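Local structure of uncharacterized CONSERVED DOMAIN PROTEIN (Vibrio cholerae, 3LKV) at residues S14-H19 against A77-Q82; I93-V98 against K115-L120. The protein probably serves as the periplasmic substrate-binding component of an ABC transporter, and holds a phenylalanine molecule in the cleft between its two lobes. One frame throughout, in Å; residues are numbered along the deposited sequence.

Interaction 1: residues S14-H19 against A77-Q82; sequences SQIVEH and ATPTAQ. With PHE (phenylalanine), chain B.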
# COMPACT_ATOMS: atom_id res chain seq x y z
N SER A 14 11.14 -2.59 -9.89
CA SER A 14 11.07 -1.65 -10.96
C SER A 14 10.12 -2.14 -12.06
O SER A 14 10.25 -3.26 -12.55
CB SER A 14 12.45 -1.52 -11.55
OG SER A 14 12.49 -0.57 -12.61
N GLN A 15 9.24 -1.25 -12.52
CA GLN A 15 8.14 -1.60 -13.41
C GLN A 15 8.11 -0.55 -14.49
O GLN A 15 8.16 0.65 -14.17
CB GLN A 15 6.85 -1.55 -12.60
CG GLN A 15 5.70 -2.08 -13.26
CD GLN A 15 4.46 -2.08 -12.36
OE1 GLN A 15 4.51 -2.58 -11.26
NE2 GLN A 15 3.36 -1.57 -12.86
N ILE A 16 8.02 -0.95 -15.76
CA ILE A 16 8.14 0.02 -16.84
C ILE A 16 7.04 1.09 -16.79
O ILE A 16 7.27 2.29 -17.07
CB ILE A 16 8.27 -0.69 -18.21
CG1 ILE A 16 8.50 0.29 -19.35
CG2 ILE A 16 7.06 -1.61 -18.49
CD1 ILE A 16 9.76 1.18 -19.24
N VAL A 17 5.82 0.66 -16.47
CA VAL A 17 4.67 1.55 -16.47
C VAL A 17 3.59 0.88 -15.65
O VAL A 17 3.58 -0.35 -15.49
CB VAL A 17 4.19 1.91 -17.92
CG1 VAL A 17 3.43 0.75 -18.56
CG2 VAL A 17 3.27 3.18 -17.91
N GLU A 18 2.67 1.67 -15.10
CA GLU A 18 1.44 1.10 -14.46
C GLU A 18 0.39 0.81 -15.51
O GLU A 18 -0.18 1.70 -16.07
CB GLU A 18 0.91 2.06 -13.39
CG GLU A 18 1.98 2.15 -12.29
CD GLU A 18 1.69 3.10 -11.14
OE1 GLU A 18 0.73 3.86 -11.19
OE2 GLU A 18 2.48 3.06 -10.15
N HIS A 19 0.23 -0.47 -15.86
CA HIS A 19 -0.98 -0.94 -16.53
C HIS A 19 -1.46 -2.19 -15.80
O HIS A 19 -0.70 -2.80 -15.07
CB HIS A 19 -0.78 -1.14 -18.06
CG HIS A 19 0.24 -2.17 -18.48
ND1 HIS A 19 -0.05 -3.51 -18.53
CD2 HIS A 19 1.48 -2.04 -18.99
CE1 HIS A 19 1.00 -4.17 -19.00
NE2 HIS A 19 1.94 -3.30 -19.29
N ALA A 77 8.49 -6.55 -16.36
CA ALA A 77 8.43 -6.16 -17.77
C ALA A 77 9.84 -6.00 -18.33
O ALA A 77 10.81 -5.79 -17.60
CB ALA A 77 7.55 -4.91 -18.02
N THR A 78 9.95 -6.11 -19.64
CA THR A 78 11.25 -6.28 -20.30
C THR A 78 12.18 -5.07 -20.19
O THR A 78 13.36 -5.22 -19.88
CB THR A 78 11.06 -6.72 -21.77
OG1 THR A 78 10.54 -8.05 -21.77
CG2 THR A 78 12.39 -6.72 -22.52
N PRO A 79 11.67 -3.87 -20.48
CA PRO A 79 12.60 -2.71 -20.54
C PRO A 79 13.20 -2.39 -19.15
O PRO A 79 14.37 -2.10 -19.05
CB PRO A 79 11.74 -1.57 -21.08
CG PRO A 79 10.52 -2.19 -21.62
CD PRO A 79 10.32 -3.52 -20.91
N THR A 80 12.43 -2.57 -18.09
CA THR A 80 12.96 -2.28 -16.75
C THR A 80 13.89 -3.41 -16.34
O THR A 80 14.92 -3.15 -15.78
CB THR A 80 11.82 -2.08 -15.75
OG1 THR A 80 10.64 -2.73 -16.25
CG2 THR A 80 11.48 -0.56 -15.63
N ALA A 81 13.58 -4.66 -16.73
CA ALA A 81 14.52 -5.76 -16.45
C ALA A 81 15.83 -5.52 -17.14
O ALA A 81 16.87 -5.70 -16.55
CB ALA A 81 13.95 -7.12 -16.83
N GLN A 82 15.78 -5.08 -18.38
CA GLN A 82 16.96 -4.83 -19.14
C GLN A 82 17.82 -3.78 -18.49
O GLN A 82 19.06 -3.93 -18.45
CB GLN A 82 16.63 -4.41 -20.57
CG GLN A 82 16.14 -5.57 -21.46
CD GLN A 82 15.83 -5.08 -22.88
OE1 GLN A 82 15.12 -4.11 -23.03
NE2 GLN A 82 16.30 -5.78 -23.89
N PHE B . 5.46 -9.43 -21.23
CA PHE B . 5.59 -7.92 -21.33
C PHE B . 7.10 -7.55 -21.34
O PHE B . 7.92 -8.47 -21.65
CB PHE B . 4.81 -7.20 -20.22
CG PHE B . 3.31 -7.16 -20.47
CD1 PHE B . 2.77 -6.31 -21.46
CD2 PHE B . 2.44 -7.95 -19.76
CE1 PHE B . 1.44 -6.29 -21.72
CE2 PHE B . 1.10 -7.93 -20.00
CZ PHE B . 0.57 -7.12 -20.98
OXT PHE B . 7.54 -6.40 -21.11
O HOH W 1 14.85 -0.48 -14.25

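Interaction 2: residues I93-V98 against K115-L120; sequences IVFTAV and KNVTGL. With PHE (phenylalanine), chain B.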
# COMPACT_ATOMS: atom_id res chain seq x y z
N ILE A 93 18.80 -10.46 -9.62
CA ILE A 93 17.69 -9.91 -10.38
C ILE A 93 16.72 -11.04 -10.70
O ILE A 93 17.10 -12.06 -11.28
CB ILE A 93 18.14 -9.32 -11.71
CG1 ILE A 93 19.09 -8.13 -11.45
CG2 ILE A 93 16.92 -8.91 -12.51
CD1 ILE A 93 19.96 -7.67 -12.62
N VAL A 94 15.47 -10.84 -10.32
CA VAL A 94 14.39 -11.74 -10.71
C VAL A 94 13.49 -10.95 -11.63
O VAL A 94 12.89 -9.97 -11.22
CB VAL A 94 13.57 -12.15 -9.53
CG1 VAL A 94 12.41 -13.00 -10.01
CG2 VAL A 94 14.48 -12.88 -8.47
N PHE A 95 13.44 -11.32 -12.88
CA PHE A 95 12.54 -10.62 -13.77
C PHE A 95 11.24 -11.39 -13.76
O PHE A 95 11.19 -12.57 -13.36
CB PHE A 95 13.08 -10.53 -15.20
CG PHE A 95 13.41 -11.88 -15.82
CD1 PHE A 95 12.42 -12.70 -16.31
CD2 PHE A 95 14.71 -12.29 -15.93
CE1 PHE A 95 12.71 -13.90 -16.88
CE2 PHE A 95 15.04 -13.52 -16.51
CZ PHE A 95 14.03 -14.31 -16.98
N THR A 96 10.19 -10.68 -14.15
CA THR A 96 8.89 -11.24 -14.18
C THR A 96 8.03 -10.57 -15.23
O THR A 96 8.23 -9.46 -15.60
CB THR A 96 8.26 -11.23 -12.77
OG1 THR A 96 7.07 -12.02 -12.82
CG2 THR A 96 7.93 -9.81 -12.24
N ALA A 97 7.11 -11.33 -15.79
CA ALA A 97 6.25 -10.92 -16.87
C ALA A 97 7.08 -10.45 -18.02
O ALA A 97 6.77 -9.43 -18.67
CB ALA A 97 5.22 -9.82 -16.38
N VAL A 98 8.16 -11.20 -18.29
CA VAL A 98 9.00 -10.92 -19.46
C VAL A 98 8.71 -11.94 -20.58
O VAL A 98 8.81 -13.16 -20.40
CB VAL A 98 10.47 -10.94 -19.11
CG1 VAL A 98 11.32 -11.04 -20.39
CG2 VAL A 98 10.81 -9.71 -18.19
N LYS A 115 24.11 -16.67 -14.23
CA LYS A 115 24.69 -15.45 -13.69
C LYS A 115 23.84 -14.87 -12.55
O LYS A 115 23.36 -15.65 -11.72
CB LYS A 115 24.95 -14.46 -14.82
CG LYS A 115 25.92 -15.01 -15.87
CD LYS A 115 25.83 -14.09 -17.10
CE LYS A 115 27.20 -13.71 -17.63
NZ LYS A 115 27.55 -14.55 -18.82
N ASN A 116 23.69 -13.55 -12.46
CA ASN A 116 22.86 -12.96 -11.38
C ASN A 116 21.36 -12.80 -11.69
O ASN A 116 20.63 -12.16 -10.95
CB ASN A 116 23.45 -11.62 -10.92
CG ASN A 116 23.31 -10.53 -11.99
OD1 ASN A 116 23.60 -10.74 -13.16
ND2 ASN A 116 22.90 -9.37 -11.57
N VAL A 117 20.90 -13.38 -12.78
CA VAL A 117 19.57 -13.14 -13.31
C VAL A 117 18.77 -14.43 -13.48
O VAL A 117 19.29 -15.43 -13.97
CB VAL A 117 19.64 -12.47 -14.71
CG1 VAL A 117 18.22 -11.95 -15.14
CG2 VAL A 117 20.64 -11.32 -14.72
N THR A 118 17.51 -14.38 -13.06
CA THR A 118 16.57 -15.46 -13.24
C THR A 118 15.17 -14.91 -13.20
O THR A 118 15.02 -13.70 -13.05
CB THR A 118 16.70 -16.58 -12.18
OG1 THR A 118 15.90 -17.71 -12.62
CG2 THR A 118 16.24 -16.11 -10.86
N GLY A 119 14.16 -15.77 -13.33
CA GLY A 119 12.78 -15.31 -13.17
C GLY A 119 11.72 -16.01 -14.01
O GLY A 119 11.82 -17.19 -14.28
N LEU A 120 10.71 -15.28 -14.41
CA LEU A 120 9.51 -15.85 -15.00
C LEU A 120 9.16 -15.16 -16.33
O LEU A 120 9.10 -13.92 -16.43
CB LEU A 120 8.35 -15.71 -14.05
CG LEU A 120 8.03 -16.84 -13.07
CD1 LEU A 120 7.38 -16.45 -11.70
CD2 LEU A 120 7.08 -17.81 -13.82
N PHE B . 5.46 -9.43 -21.23
CA PHE B . 5.59 -7.92 -21.33
C PHE B . 7.10 -7.55 -21.34
O PHE B . 7.92 -8.47 -21.65
CB PHE B . 4.81 -7.20 -20.22
CG PHE B . 3.31 -7.16 -20.47
CD1 PHE B . 2.77 -6.31 -21.46
CD2 PHE B . 2.44 -7.95 -19.76
CE1 PHE B . 1.44 -6.29 -21.72
CE2 PHE B . 1.10 -7.93 -20.00
CZ PHE B . 0.57 -7.12 -20.98
OXT PHE B . 7.54 -6.40 -21.11

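Interaction 1: residues S14-H19 against A77-Q82
Residues I16 and T80 bring the two backbones to within 5.3 Å (CA to CA), where the chain leaving strand 9-15 passes the first turn of helix 78-87. This is the C-terminal rim of a parallel sheet in the periplasmic binding protein fold, at which strand ends and helix N termini line the ligand cleft. A77 takes the N-cap position of its helix, and its O receives A81 N.

T80 fits against the backbone of S14-I16. Its methyl CG2 lies 3.2 Å from S14 OG and beside the Q15 carbonyl carbon, while OG1, though near I16 N, is badly angled for a bond there and is instead hydrogen-bonded to I76 O. S14 OG, anti to its own backbone N (chi1 -179°), reaches T80 through a water: the hydroxyl donates to it, and the water donates to T80 O.

I16 divides its branches between two partners. CG2 presses on A77 CB at 3.4 Å, a tight carbon pair, whereas CG1 and CD1 cross the P79 side chain at about a right angle, meeting its CB and CG, with CD1 3.9 Å from P79 CB. On the other side of the strand end, Q15 NE2 reaches along the chain to V17 O in a nearly straight bond (173°) and also meets D23, with R26 on OE1; both partners lie on helix 20-35.

Bound phenylalanine bridges the two segments. H19 CE1 lies 3.5 Å from its ring atom CE1, and H19 NE2 is hydrogen-bonded to N203. The helix N terminus, whose dipole would favour a negative group, grips the carboxylate: T78 N donates to OXT of the ligand at 2.8 Å, and T78 OG1 to its O at 2.7 Å.

Interaction 2: residues I93-V98 against K115-L120
Strands 93-96 and 117-120 pair in parallel, I93 with V117, V94 with T118 and F95 with G119, as neighbours in the six-stranded parallel sheet of a periplasmic binding protein lobe. Their axes come within 4.4 Å and are turned by 28°. Backbone bonds alternate along the pair: I93 N to N116 O, T118 N to I93 O, F95 N to T118 O, and L120 N to F95 O, all between 2.8 and 3.0 Å. After the corner at A97, V98 N adds a weak bond to L120 O.

The F95 side chain leans across the neighbouring strand. With CG between its backbone N and carbonyl carbon (chi1 56°), the ring lies over that strand. G119 CA sits over the ring centre in a CH-pi contact, 4.0 Å from the centroid, and T118 O lies over the same face nearer the rim. V117 CG1 meets the ring edge 3.6 Å from F95 CD2. G119 adopts backbone angles suited to glycine, and a CB here would clash with F95 O.

I93, F95 and V117 face helix 78-87; V94 and T118 face helix 243-258, and T118 OG1 bonds L266 O. At the cleft end, A97 O accepts the amino group of bound phenylalanine, 2.9 Å from the ligand N.

How the interactions relate
From the N terminus, strand 9-15 ends at interaction 1, which closes a 57-residue excursion through helix 20-35, strand 44-50, helix 55-66 and strand 72-76. Helix 78-87 then leads directly into strand 93-98, and interaction 2 closes a shorter loop of 16 residues containing neither helix nor strand. The contacts follow in series, neither nested nor crossed. They meet nonetheless in space: A77 N lies 3.0 Å from T96 O, a probable hydrogen bond, and A81 CB packs on F95 CB. Together they join strands 9-15, 93-98 and 117-121 of one sheet to helix 78-87, and hold opposite ends of the same ligand's backbone, carboxylate and amino group.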